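Local coordinates for uncharacterized protein (Pyrococcus furiosus DSM 3638, PDB 3WZ2) that probably acts as a chaperone in the assembly of the archaeal proteasome, at residues G33-N38 and P186-A191; S115-G120 and G158-L163; W131-S136 and S174-G179. All blocks are in the same frame, centred on the assembly; numbering follows the deposited sequence.

Overall arrangement
Along the chain, residues 33-38 on helix 32-43 come first and are met by 186-191, at the start of helix 188-202, to close contact 1, the longest loop of the three. The other two contacts nest inside it and cross each other. Strand segment 115-120 pairs with helix segment 158-163 in contact 2, while 131-136, lying between those two, finds its mate in 174-179 as contact 3. Strands 112-120 and 174-181 are neighbours in the central mixed sheet, which joins contacts 2 and 3 directly. Contact 1 joins two helices and packs on L116 through A36 and G33, contact 2 joins helix 158-169 to the sheet, and contact 3 joins two strands within it.

Contact 1 (G33-N38 and P186-A191)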
ATOM      1  N   GLY B  33      15.474 -27.463   3.188  1.00 19.64           N
ATOM      2  CA  GLY B  33      14.166 -28.080   3.438  1.00 18.91           C
ATOM      3  C   GLY B  33      13.422 -28.357   2.162  1.00 17.92           C
ATOM      4  O   GLY B  33      12.742 -29.390   2.046  1.00 17.83           O
ATOM      5  N   HIS B  34      13.536 -27.430   1.214  1.00 17.47           N
ATOM      6  CA  HIS B  34      12.896 -27.577  -0.109  1.00 18.31           C
ATOM      7  C   HIS B  34      13.378 -28.795  -0.882  1.00 18.63           C
ATOM      8  O   HIS B  34      12.596 -29.615  -1.365  1.00 18.00           O
ATOM      9  CB  HIS B  34      13.172 -26.322  -0.915  1.00 19.91           C
ATOM     10  CG  HIS B  34      12.567 -26.336  -2.270  1.00 24.13           C
ATOM     11  ND1 HIS B  34      11.238 -26.035  -2.491  1.00 25.16           N
ATOM     12  CD2 HIS B  34      13.109 -26.589  -3.490  1.00 25.73           C
ATOM     13  CE1 HIS B  34      10.973 -26.154  -3.780  1.00 25.88           C
ATOM     14  NE2 HIS B  34      12.093 -26.462  -4.411  1.00 26.08           N
ATOM     15  N   ILE B  35      14.696 -28.977  -0.936  1.00 19.32           N
ATOM     16  CA  ILE B  35      15.240 -30.181  -1.573  1.00 19.23           C
ATOM     17  C   ILE B  35      14.807 -31.441  -0.819  1.00 17.74           C
ATOM     18  O   ILE B  35      14.373 -32.434  -1.405  1.00 18.71           O
ATOM     19  CB  ILE B  35      16.785 -30.062  -1.640  1.00 19.64           C
ATOM     20  CG1 ILE B  35      17.157 -28.923  -2.589  1.00 20.02           C
ATOM     21  CG2 ILE B  35      17.388 -31.348  -2.132  1.00 21.76           C
ATOM     22  CD1 ILE B  35      18.556 -28.373  -2.410  1.00 18.89           C
ATOM     23  N   ALA B  36      14.946 -31.422   0.498  1.00 17.82           N
ATOM     24  CA  ALA B  36      14.616 -32.605   1.283  1.00 17.49           C
ATOM     25  C   ALA B  36      13.156 -33.019   1.072  1.00 19.57           C
ATOM     26  O   ALA B  36      12.837 -34.193   0.910  1.00 20.88           O
ATOM     27  CB  ALA B  36      14.882 -32.330   2.744  1.00 17.26           C
ATOM     28  N   ALA B  37      12.255 -32.053   1.110  1.00 21.29           N
ATOM     29  CA  ALA B  37      10.828 -32.374   1.086  1.00 21.47           C
ATOM     30  C   ALA B  37      10.387 -32.842  -0.275  1.00 21.25           C
ATOM     31  O   ALA B  37       9.562 -33.760  -0.367  1.00 23.86           O
ATOM     32  CB  ALA B  37      10.003 -31.168   1.520  1.00 20.79           C
ATOM     33  N   ASN B  38      10.916 -32.212  -1.310  1.00 22.77           N
ATOM     34  CA  ASN B  38      10.671 -32.667  -2.689  1.00 25.24           C
ATOM     35  C   ASN B  38      11.211 -34.055  -2.945  1.00 25.13           C
ATOM     36  O   ASN B  38      10.506 -34.911  -3.478  1.00 26.09           O
ATOM     37  CB  ASN B  38      11.240 -31.696  -3.703  1.00 27.94           C
ATOM     38  CG  ASN B  38      10.310 -30.514  -3.952  1.00 32.29           C
ATOM     39  OD1 ASN B  38       9.356 -30.627  -4.722  1.00 35.26           O
ATOM     40  ND2 ASN B  38      10.552 -29.390  -3.262  1.00 34.17           N
ATOM     41  N   PRO B 186      22.335 -23.348  -2.984  1.00 30.16           N
ATOM     42  CA  PRO B 186      21.594 -24.587  -2.818  1.00 28.95           C
ATOM     43  C   PRO B 186      22.476 -25.713  -2.341  1.00 28.52           C
ATOM     44  O   PRO B 186      23.597 -25.890  -2.847  1.00 32.45           O
ATOM     45  CB  PRO B 186      21.054 -24.902  -4.224  1.00 29.61           C
ATOM     46  CG  PRO B 186      21.320 -23.681  -5.045  1.00 30.67           C
ATOM     47  CD  PRO B 186      22.497 -22.997  -4.407  1.00 30.80           C
ATOM     48  N   ASP B 187      21.985 -26.484  -1.376  1.00 25.81           N
ATOM     49  CA  ASP B 187      22.808 -27.527  -0.736  1.00 25.91           C
ATOM     50  C   ASP B 187      22.077 -28.853  -0.627  1.00 25.00           C
ATOM     51  O   ASP B 187      21.502 -29.193   0.412  1.00 24.56           O
ATOM     52  CB  ASP B 187      23.326 -27.051   0.622  1.00 25.88           C
ATOM     53  CG  ASP B 187      24.453 -27.942   1.167  1.00 26.24           C
ATOM     54  OD1 ASP B 187      24.655 -29.067   0.603  1.00 26.47           O
ATOM     55  OD2 ASP B 187      25.102 -27.496   2.151  1.00 24.47           O
ATOM     56  N   PRO B 188      22.110 -29.634  -1.693  1.00 25.19           N
ATOM     57  CA  PRO B 188      21.465 -30.946  -1.625  1.00 24.51           C
ATOM     58  C   PRO B 188      22.132 -31.919  -0.655  1.00 24.96           C
ATOM     59  O   PRO B 188      21.483 -32.887  -0.214  1.00 23.96           O
ATOM     60  CB  PRO B 188      21.545 -31.479  -3.066  1.00 24.98           C
ATOM     61  CG  PRO B 188      22.475 -30.581  -3.780  1.00 25.42           C
ATOM     62  CD  PRO B 188      22.579 -29.294  -3.033  1.00 25.04           C
ATOM     63  N   ARG B 189      23.389 -31.685  -0.320  1.00 24.79           N
ATOM     64  CA  ARG B 189      24.078 -32.569   0.622  1.00 28.70           C
ATOM     65  C   ARG B 189      23.627 -32.361   2.036  1.00 25.94           C
ATOM     66  O   ARG B 189      23.418 -33.324   2.738  1.00 26.77           O
ATOM     67  CB  ARG B 189      25.584 -32.388   0.543  1.00 33.47           C
ATOM     68  CG  ARG B 189      26.088 -32.937  -0.776  1.00 41.62           C
ATOM     69  CD  ARG B 189      27.559 -32.716  -0.989  1.00 48.95           C
ATOM     70  NE  ARG B 189      27.706 -32.517  -2.422  1.00 58.88           N
ATOM     71  CZ  ARG B 189      27.844 -33.483  -3.324  1.00 60.46           C
ATOM     72  NH1 ARG B 189      27.921 -34.764  -2.969  1.00 60.41           N
ATOM     73  NH2 ARG B 189      27.949 -33.134  -4.596  1.00 65.85           N
ATOM     74  N   ALA B 190      23.409 -31.113   2.418  1.00 23.25           N
ATOM     75  CA  ALA B 190      22.727 -30.809   3.651  1.00 22.14           C
ATOM     76  C   ALA B 190      21.312 -31.347   3.670  1.00 20.09           C
ATOM     77  O   ALA B 190      20.897 -31.938   4.662  1.00 20.02           O
ATOM     78  CB  ALA B 190      22.719 -29.300   3.911  1.00 23.78           C
ATOM     79  N   ALA B 191      20.606 -31.254   2.548  1.00 19.80           N
ATOM     80  CA  ALA B 191      19.284 -31.855   2.456  1.00 19.38           C
ATOM     81  C   ALA B 191      19.332 -33.345   2.745  1.00 19.05           C
ATOM     82  O   ALA B 191      18.504 -33.899   3.463  1.00 20.68           O
ATOM     83  CB  ALA B 191      18.647 -31.586   1.119  1.00 18.40           C
TER
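I35 and A36 of helix 32-43 form a shallow hollow that takes the methyl of A191, in a helix-helix contact of the layered alpha/beta fold of the PAC2 family. Here the second helix, 188-202, is only beginning, so its first turn and the turn leading into it supply the partner surface. The two backbones come close, with the CA atoms of A36 and A191 4.9 Å apart, a spacing that small alanine side chains permit. A191 CB is the bump: it presses on I35 CG2 at 3.5 Å, tighter than usual for two carbons, and lies 3.8 Å from A36 N. The A36 methyl closes one wall of the hollow, its CB 4.2 Å from A191 CB.

I35 makes the reverse insertion. CG1 is anti to the carbonyl carbon (chi1 -66°), which turns CG2 to A191, and a near-extended chi2 of 160° carries CD1 across to the P186-P188 turn. There CD1 rests 3.8 Å from P188 N and also meets the proline ring at CD and the carbonyl carbon of D187. L222 touches the same isoleucine, and A215 packs on P188. An alanine in place of I35 would probably leave a gap beside P188 and remove the CG2 contact from the A191 methyl, which would still meet the CB at this position and A36.

D187, in the turn that receives CD1, caps the helix. T181 OG1 holds its OD2, while R189 N makes a weak bond to OD1. The straighter capping bond runs from A190 N to D187 OD1, 3.0 Å long with an N-H...O angle of 169°, and arrives from well above the carboxylate plane.

Contact 2 (S115-G120 and G158-L163)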
ATOM      1  N   SER B 115       9.414 -29.478  10.822  1.00 17.94           N
ATOM      2  CA  SER B 115       9.956 -28.615   9.785  1.00 18.09           C
ATOM      3  C   SER B 115      11.386 -29.005   9.436  1.00 17.87           C
ATOM      4  O   SER B 115      12.169 -29.375  10.289  1.00 17.79           O
ATOM      5  CB  SER B 115       9.898 -27.141  10.260  1.00 19.47           C
ATOM      6  OG  SER B 115       8.553 -26.721  10.407  1.00 20.32           O
ATOM      7  N   LEU B 116      11.686 -28.957   8.153  1.00 18.52           N
ATOM      8  CA  LEU B 116      12.998 -29.218   7.634  1.00 19.10           C
ATOM      9  C   LEU B 116      13.598 -27.909   7.173  1.00 19.97           C
ATOM     10  O   LEU B 116      13.007 -27.208   6.352  1.00 22.70           O
ATOM     11  CB  LEU B 116      12.895 -30.156   6.435  1.00 20.18           C
ATOM     12  CG  LEU B 116      12.087 -31.408   6.682  1.00 20.24           C
ATOM     13  CD1 LEU B 116      12.147 -32.247   5.430  1.00 20.23           C
ATOM     14  CD2 LEU B 116      12.615 -32.173   7.888  1.00 20.78           C
ATOM     15  N   ALA B 117      14.722 -27.542   7.747  1.00 18.91           N
ATOM     16  CA  ALA B 117      15.303 -26.221   7.501  1.00 19.89           C
ATOM     17  C   ALA B 117      16.805 -26.332   7.325  1.00 20.66           C
ATOM     18  O   ALA B 117      17.403 -27.384   7.608  1.00 18.33           O
ATOM     19  CB  ALA B 117      14.986 -25.290   8.656  1.00 20.44           C
ATOM     20  N   GLY B 118      17.410 -25.204   6.952  1.00 22.39           N
ATOM     21  CA  GLY B 118      18.851 -25.061   6.880  1.00 22.71           C
ATOM     22  C   GLY B 118      19.385 -24.113   7.934  1.00 22.80           C
ATOM     23  O   GLY B 118      18.646 -23.355   8.493  1.00 23.75           O
ATOM     24  N   MET B 119      20.659 -24.229   8.272  1.00 23.30           N
ATOM     25  CA  MET B 119      21.295 -23.308   9.215  1.00 27.66           C
ATOM     26  C   MET B 119      22.595 -22.864   8.589  1.00 27.20           C
ATOM     27  O   MET B 119      23.498 -23.690   8.359  1.00 24.12           O
ATOM     28  CB  MET B 119      21.593 -24.009  10.527  1.00 33.12           C
ATOM     29  CG  MET B 119      22.273 -23.180  11.599  1.00 40.69           C
ATOM     30  SD  MET B 119      22.932 -24.271  12.903  1.00 45.76           S
ATOM     31  CE  MET B 119      23.805 -23.098  13.945  1.00 58.07           C
ATOM     32  N   GLY B 120      22.639 -21.579   8.253  1.00 27.30           N
ATOM     33  CA  GLY B 120      23.737 -21.012   7.530  1.00 29.91           C
ATOM     34  C   GLY B 120      24.901 -20.879   8.481  1.00 30.16           C
ATOM     35  O   GLY B 120      24.787 -20.249   9.515  1.00 29.91           O
ATOM     36  N   GLY B 158      11.179 -17.473   8.983  1.00 20.28           N
ATOM     37  CA  GLY B 158      10.315 -18.056   7.992  1.00 18.90           C
ATOM     38  C   GLY B 158       9.319 -19.047   8.551  1.00 18.27           C
ATOM     39  O   GLY B 158       9.087 -19.132   9.781  1.00 17.48           O
ATOM     40  N   MET B 159       8.742 -19.813   7.633  1.00 16.95           N
ATOM     41  CA  MET B 159       7.692 -20.760   7.967  1.00 19.31           C
ATOM     42  C   MET B 159       8.127 -21.689   9.095  1.00 18.69           C
ATOM     43  O   MET B 159       7.335 -21.987   9.999  1.00 17.74           O
ATOM     44  CB  MET B 159       7.261 -21.548   6.709  1.00 18.60           C
ATOM     45  CG  MET B 159       6.216 -22.627   6.948  1.00 19.70           C
ATOM     46  SD  MET B 159       4.646 -21.995   7.522  1.00 21.24           S
ATOM     47  CE  MET B 159       3.912 -21.377   6.012  1.00 22.33           C
ATOM     48  N   SER B 160       9.363 -22.200   9.002  1.00 18.94           N
ATOM     49  CA  SER B 160       9.808 -23.233   9.934  1.00 20.17           C
ATOM     50  C   SER B 160       9.811 -22.708  11.358  1.00 19.64           C
ATOM     51  O   SER B 160       9.307 -23.351  12.270  1.00 18.04           O
ATOM     52  CB  SER B 160      11.193 -23.752   9.544  1.00 20.92           C
ATOM     53  OG  SER B 160      11.047 -24.504   8.344  1.00 25.04           O
ATOM     54  N   GLY B 161      10.337 -21.499  11.542  1.00 19.93           N
ATOM     55  CA  GLY B 161      10.280 -20.836  12.867  1.00 20.82           C
ATOM     56  C   GLY B 161       8.867 -20.610  13.375  1.00 20.03           C
ATOM     57  O   GLY B 161       8.573 -20.790  14.544  1.00 18.81           O
ATOM     58  N   LYS B 162       7.982 -20.178  12.487  1.00 21.09           N
ATOM     59  CA  LYS B 162       6.628 -19.833  12.885  1.00 21.60           C
ATOM     60  C   LYS B 162       5.857 -21.062  13.281  1.00 19.66           C
ATOM     61  O   LYS B 162       5.194 -21.071  14.285  1.00 17.01           O
ATOM     62  CB  LYS B 162       5.871 -19.088  11.767  1.00 23.42           C
ATOM     63  CG  LYS B 162       4.562 -18.442  12.248  1.00 25.84           C
ATOM     64  CD  LYS B 162       4.873 -17.263  13.169  1.00 29.07           C
ATOM     65  CE  LYS B 162       3.707 -16.772  13.990  1.00 33.66           C
ATOM     66  NZ  LYS B 162       2.711 -16.081  13.154  1.00 37.50           N
ATOM     67  N   LEU B 163       5.974 -22.105  12.479  1.00 20.42           N
ATOM     68  CA  LEU B 163       5.282 -23.356  12.771  1.00 22.45           C
ATOM     69  C   LEU B 163       5.752 -23.973  14.049  1.00 20.03           C
ATOM     70  O   LEU B 163       4.961 -24.461  14.845  1.00 20.44           O
ATOM     71  CB  LEU B 163       5.537 -24.379  11.680  1.00 24.64           C
ATOM     72  CG  LEU B 163       4.480 -25.159  10.975  1.00 29.77           C
ATOM     73  CD1 LEU B 163       3.189 -24.398  11.010  1.00 30.69           C
ATOM     74  CD2 LEU B 163       4.918 -25.598   9.576  1.00 32.09           C
TER
HETATM   75  O   HOH W   1      12.629 -24.675   5.581  1.00 34.30           O
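S115 and S160 share one oxygen of a flat group, the carboxylate of E24 on the adjoining strand 21-24, whose OE1 is hydrogen-bonded to both hydroxyls. A second flat group is the L116 peptide, whose carbonyl O receives a bond from a water at 2.7 Å. The same water donates to S160 OG at 3.2 Å, bridging strand 112-120 and the first turn of helix 158-169.

The S160 side chain sits over the strand. Its OG lies 3.5 Å from S115 CB and 4.0 Å from A117 CB, while S160 CB approaches S115 CB at 3.7 Å. In S115, OG is anti to the carbonyl carbon (chi1 -65°); bonded to E24, it lies beside S160 CA, with L163 CD2 3.9 Å away. The strand and helix segments run at 129° to each other, their axes 8.3 Å apart, a close approach that such small side chains allow. L116 points to the far side of the sheet.

One carboxylate oxygen thus links strand and helix, and two hydroxyls converging on it are likely to favour the ionised form of E24.

Contact 3 (W131-S136 and S174-G179); sequences WGIGGS and SYVLLG
W131 pairs with L178 and I133 with V176 as hydrogen-bonded pairs of an antiparallel ladder, the two strand segments running at 164° to each other. Both pairs are bonded in each direction, the straightest bond going from L178 N to W131 O (2.8 Å, 177°). G135 N to S174 O, also 2.8 Å, adds a fifth bond where the first strand ends.

I133 and V176 lie side by side on one face, pointing the same way. With CG1 anti to the backbone N (chi1 -180°), I133 leaves CG2 to meet V176 CB at 3.8 Å and L178 CD1 at 4.2 Å. W131 joins them through CB, 4.4 Å from L178 CB; its indole leads away, with L178 O near the ring plane at the edge and NE1 bonded to E180. Across from Y175 and L177 the partner strand carries G134 and G132. S174 OG, held by L164 O, lies 3.5 Å from G135 CA, where a CB on that glycine would clash.

Helix 158-169 covers the I133 and V176 face, while helices 137-145 and 188-202 pack on Y175 and L177. A mixed sheet sandwiched in this way between helices is a three-layer alpha/beta/alpha arrangement.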
ATOM      1  N   TRP B 131      21.191 -30.244  13.394  1.00 22.83           N
ATOM      2  CA  TRP B 131      20.703 -29.915  14.723  1.00 22.25           C
ATOM      3  C   TRP B 131      19.210 -30.112  14.783  1.00 19.01           C
ATOM      4  O   TRP B 131      18.546 -30.218  13.779  1.00 19.45           O
ATOM      5  CB  TRP B 131      21.039 -28.457  15.076  1.00 25.04           C
ATOM      6  CG  TRP B 131      22.488 -28.121  15.119  1.00 28.14           C
ATOM      7  CD1 TRP B 131      23.301 -27.922  14.059  1.00 31.71           C
ATOM      8  CD2 TRP B 131      23.296 -27.883  16.286  1.00 31.74           C
ATOM      9  NE1 TRP B 131      24.566 -27.573  14.477  1.00 32.21           N
ATOM     10  CE2 TRP B 131      24.589 -27.537  15.840  1.00 34.58           C
ATOM     11  CE3 TRP B 131      23.037 -27.879  17.652  1.00 33.28           C
ATOM     12  CZ2 TRP B 131      25.638 -27.239  16.722  1.00 39.06           C
ATOM     13  CZ3 TRP B 131      24.082 -27.575  18.541  1.00 38.67           C
ATOM     14  CH2 TRP B 131      25.365 -27.272  18.074  1.00 37.43           C
ATOM     15  N   GLY B 132      18.673 -30.083  15.987  1.00 19.41           N
ATOM     16  CA  GLY B 132      17.267 -30.241  16.208  1.00 17.55           C
ATOM     17  C   GLY B 132      16.785 -29.266  17.267  1.00 18.63           C
ATOM     18  O   GLY B 132      17.574 -28.818  18.127  1.00 16.83           O
ATOM     19  N   ILE B 133      15.490 -28.941  17.221  1.00 17.34           N
ATOM     20  CA  ILE B 133      14.867 -28.208  18.308  1.00 18.40           C
ATOM     21  C   ILE B 133      13.410 -28.631  18.365  1.00 18.29           C
ATOM     22  O   ILE B 133      12.781 -28.897  17.352  1.00 18.92           O
ATOM     23  CB  ILE B 133      15.034 -26.673  18.117  1.00 21.23           C
ATOM     24  CG1 ILE B 133      14.391 -25.869  19.251  1.00 22.78           C
ATOM     25  CG2 ILE B 133      14.435 -26.231  16.810  1.00 21.95           C
ATOM     26  CD1 ILE B 133      15.059 -26.032  20.609  1.00 23.17           C
ATOM     27  N   GLY B 134      12.893 -28.712  19.572  1.00 17.70           N
ATOM     28  CA  GLY B 134      11.563 -29.195  19.822  1.00 17.60           C
ATOM     29  C   GLY B 134      10.736 -28.075  20.397  1.00 17.15           C
ATOM     30  O   GLY B 134      11.269 -27.148  21.004  1.00 16.19           O
ATOM     31  N   GLY B 135       9.429 -28.181  20.230  1.00 17.59           N
ATOM     32  CA  GLY B 135       8.516 -27.160  20.719  1.00 19.60           C
ATOM     33  C   GLY B 135       8.345 -27.149  22.220  1.00 19.83           C
ATOM     34  O   GLY B 135       7.889 -26.168  22.771  1.00 21.45           O
ATOM     35  N   SER B 136       8.654 -28.255  22.871  1.00 19.97           N
ATOM     36  CA  SER B 136       8.749 -28.297  24.326  1.00 22.93           C
ATOM     37  C   SER B 136       9.892 -29.224  24.715  1.00 27.03           C
ATOM     38  O   SER B 136      10.493 -29.901  23.854  1.00 25.05           O
ATOM     39  CB  SER B 136       7.439 -28.847  24.939  1.00 22.52           C
ATOM     40  OG  SER B 136       7.400 -30.283  24.814  1.00 21.26           O
ATOM     41  N   SER B 174       5.950 -30.448  18.095  1.00 17.08           N
ATOM     42  CA  SER B 174       6.599 -29.759  16.974  1.00 17.29           C
ATOM     43  C   SER B 174       8.123 -29.889  17.072  1.00 17.09           C
ATOM     44  O   SER B 174       8.703 -29.985  18.181  1.00 16.05           O
ATOM     45  CB  SER B 174       6.140 -28.299  16.819  1.00 17.06           C
ATOM     46  OG  SER B 174       6.636 -27.452  17.812  1.00 18.54           O
ATOM     47  N   TYR B 175       8.746 -29.964  15.899  1.00 16.02           N
ATOM     48  CA  TYR B 175      10.172 -30.104  15.765  1.00 16.42           C
ATOM     49  C   TYR B 175      10.666 -29.332  14.554  1.00 16.98           C
ATOM     50  O   TYR B 175       9.940 -29.187  13.571  1.00 16.04           O
ATOM     51  CB  TYR B 175      10.582 -31.552  15.565  1.00 17.23           C
ATOM     52  CG  TYR B 175       9.852 -32.592  16.398  1.00 18.96           C
ATOM     53  CD1 TYR B 175       8.538 -32.871  16.160  1.00 20.28           C
ATOM     54  CD2 TYR B 175      10.494 -33.325  17.417  1.00 21.14           C
ATOM     55  CE1 TYR B 175       7.862 -33.826  16.885  1.00 20.53           C
ATOM     56  CE2 TYR B 175       9.816 -34.306  18.152  1.00 19.83           C
ATOM     57  CZ  TYR B 175       8.507 -34.553  17.855  1.00 20.22           C
ATOM     58  OH  TYR B 175       7.821 -35.492  18.558  1.00 24.12           O
ATOM     59  N   VAL B 176      11.909 -28.859  14.624  1.00 16.41           N
ATOM     60  CA  VAL B 176      12.654 -28.477  13.436  1.00 16.93           C
ATOM     61  C   VAL B 176      13.982 -29.269  13.379  1.00 17.62           C
ATOM     62  O   VAL B 176      14.688 -29.367  14.362  1.00 16.24           O
ATOM     63  CB  VAL B 176      12.945 -26.972  13.426  1.00 18.59           C
ATOM     64  CG1 VAL B 176      13.566 -26.536  12.103  1.00 18.03           C
ATOM     65  CG2 VAL B 176      11.673 -26.155  13.694  1.00 18.02           C
ATOM     66  N   LEU B 177      14.288 -29.815  12.213  1.00 18.72           N
ATOM     67  CA  LEU B 177      15.608 -30.368  11.926  1.00 18.53           C
ATOM     68  C   LEU B 177      16.358 -29.368  11.061  1.00 19.72           C
ATOM     69  O   LEU B 177      15.808 -28.912  10.044  1.00 19.60           O
ATOM     70  CB  LEU B 177      15.461 -31.679  11.183  1.00 18.06           C
ATOM     71  CG  LEU B 177      14.656 -32.762  11.894  1.00 18.09           C
ATOM     72  CD1 LEU B 177      14.510 -33.972  10.996  1.00 17.87           C
ATOM     73  CD2 LEU B 177      15.353 -33.150  13.172  1.00 18.69           C
ATOM     74  N   LEU B 178      17.569 -28.991  11.497  1.00 19.28           N
ATOM     75  CA  LEU B 178      18.353 -28.000  10.807  1.00 22.66           C
ATOM     76  C   LEU B 178      19.657 -28.562  10.273  1.00 21.70           C
ATOM     77  O   LEU B 178      20.553 -28.919  11.042  1.00 22.05           O
ATOM     78  CB  LEU B 178      18.668 -26.846  11.734  1.00 24.87           C
ATOM     79  CG  LEU B 178      17.442 -26.119  12.255  1.00 25.37           C
ATOM     80  CD1 LEU B 178      17.254 -26.417  13.719  1.00 28.93           C
ATOM     81  CD2 LEU B 178      17.594 -24.655  12.070  1.00 26.81           C
ATOM     82  N   GLY B 179      19.762 -28.610   8.956  1.00 21.47           N
ATOM     83  CA  GLY B 179      21.007 -29.004   8.307  1.00 22.59           C
ATOM     84  C   GLY B 179      21.916 -27.823   8.209  1.00 21.45           C
ATOM     85  O   GLY B 179      21.594 -26.842   7.525  1.00 20.00           O
TER